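Local coordinates for surface presentation of antigens protein SpaO (Salmonella typhimurium, PDB 4YX1) that forms part of a type III secretion sorting platform and is involved in the secretory pathway Salmonella needs to enter mammalian cells, at residues N15-L18 with A19-E22. Sequence-based numbering, arbitrary orientation.
Sequences NVTL and AELE
Thr17 and Glu20 bond to each other twice, each side chain accepting from the other's backbone NH. Thr17 OG1 accepts a hydrogen bond from Glu20 N at 3.0 Å, close to straight; chi1 of 69° holds the hydroxyl between Thr17's own N and carbonyl carbon. Along Glu20, CB lies 3.4 Å from Thr17 OG1, and CG, anti to the carbonyl carbon (chi1 -73°), passes the same oxygen at 3.2 Å. The chain then runs extended, CD still beside the hydroxyl, until Glu20 OE1 accepts a bond from Thr17 N at 2.9 Å. This second bond is nearly straight, yet its donor stands above the carboxylate plane, 38° out of it. Glu20 OE1 also lies 3.5 Å from Val16 CB, and water 2 links it to Asn15 O. Main-chain bonds from Leu21 N to Thr17 O and Glu22 N to Leu18 O follow, the i+4 pattern of an alpha-helix. Val16 CG2 meets Leu21 CD1 at 3.9 Å, a single apolar touch, while Asn15 and Val16 pair antiparallel with a strand of the second subunit. The reciprocal bonds define a capping box, with Thr17 as N-cap, where strand 12-16 gives way to helix 18-25 in SpaO's SPOA2 domain, of the FliN/MopA/SpaO family.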
loop_
_atom_site.group_PDB
_atom_site.type_symbol
_atom_site.label_atom_id
_atom_site.label_comp_id
_atom_site.label_asym_id
_atom_site.label_seq_id
_atom_site.Cartn_x
_atom_site.Cartn_y
_atom_site.Cartn_z
ATOM N N ASN A 15 -4.149 11.865 -4.865
ATOM C CA ASN A 15 -3.543 13.181 -4.985
ATOM C C ASN A 15 -4.154 14.092 -3.950
ATOM O O ASN A 15 -5.368 14.294 -3.942
ATOM C CB ASN A 15 -3.756 13.753 -6.385
ATOM C CG ASN A 15 -3.115 12.906 -7.453
ATOM O OD1 ASN A 15 -1.918 12.673 -7.431
ATOM N ND2 ASN A 15 -3.910 12.442 -8.395
ATOM N N VAL A 16 -3.326 14.624 -3.064
ATOM C CA VAL A 16 -3.828 15.450 -1.974
ATOM C C VAL A 16 -3.103 16.790 -1.930
ATOM O O VAL A 16 -1.997 16.930 -2.441
ATOM C CB VAL A 16 -3.694 14.733 -0.607
ATOM C CG1 VAL A 16 -4.451 13.418 -0.621
ATOM C CG2 VAL A 16 -2.229 14.526 -0.230
ATOM N N THR A 17 -3.735 17.788 -1.333
ATOM C CA THR A 17 -3.076 19.074 -1.207
ATOM C C THR A 17 -2.124 19.054 -0.015
ATOM O O THR A 17 -2.232 18.202 0.877
ATOM C CB THR A 17 -4.077 20.211 -1.010
ATOM O OG1 THR A 17 -4.672 20.075 0.284
ATOM C CG2 THR A 17 -5.163 20.150 -2.069
ATOM N N LEU A 18 -1.212 20.017 0.022
ATOM C CA LEU A 18 -0.335 20.157 1.176
ATOM C C LEU A 18 -1.145 20.380 2.462
ATOM O O LEU A 18 -0.834 19.804 3.491
ATOM C CB LEU A 18 0.660 21.298 0.959
ATOM C CG LEU A 18 1.647 21.126 -0.200
ATOM C CD1 LEU A 18 2.544 22.338 -0.279
ATOM C CD2 LEU A 18 2.477 19.863 -0.051
ATOM N N ALA A 19 -2.196 21.192 2.390
ATOM C CA ALA A 19 -3.046 21.433 3.556
ATOM C C ALA A 19 -3.705 20.143 4.048
ATOM O O ALA A 19 -3.788 19.888 5.244
ATOM C CB ALA A 19 -4.103 22.477 3.233
ATOM N N GLU A 20 -4.174 19.322 3.122
ATOM C CA GLU A 20 -4.772 18.046 3.502
ATOM C C GLU A 20 -3.733 17.142 4.163
ATOM O O GLU A 20 -4.018 16.480 5.164
ATOM C CB GLU A 20 -5.388 17.363 2.280
ATOM C CG GLU A 20 -6.676 18.034 1.804
ATOM C CD GLU A 20 -7.154 17.559 0.442
ATOM O OE1 GLU A 20 -6.353 16.985 -0.324
ATOM O OE2 GLU A 20 -8.347 17.777 0.135
ATOM N N LEU A 21 -2.516 17.140 3.634
ATOM C CA LEU A 21 -1.469 16.310 4.211
ATOM C C LEU A 21 -1.101 16.795 5.612
ATOM O O LEU A 21 -0.913 15.983 6.520
ATOM C CB LEU A 21 -0.244 16.297 3.306
ATOM C CG LEU A 21 0.622 15.052 3.443
ATOM C CD1 LEU A 21 -0.120 13.811 2.992
ATOM C CD2 LEU A 21 1.862 15.224 2.622
ATOM N N GLU A 22 -1.033 18.117 5.786
ATOM C CA GLU A 22 -0.800 18.733 7.092
ATOM C C GLU A 22 -1.840 18.263 8.109
ATOM O O GLU A 22 -1.510 17.874 9.236
ATOM C CB GLU A 22 -0.838 20.261 6.976
ATOM C CG GLU A 22 0.508 20.957 6.933
ATOM C CD GLU A 22 1.077 21.216 8.329
ATOM O OE1 GLU A 22 0.799 22.293 8.916
ATOM O OE2 GLU A 22 1.803 20.332 8.840
HETATM O O HOH W 1 -7.144 16.751 -2.872
HETATM O O HOH W 2 -7.661 14.970 -2.055
#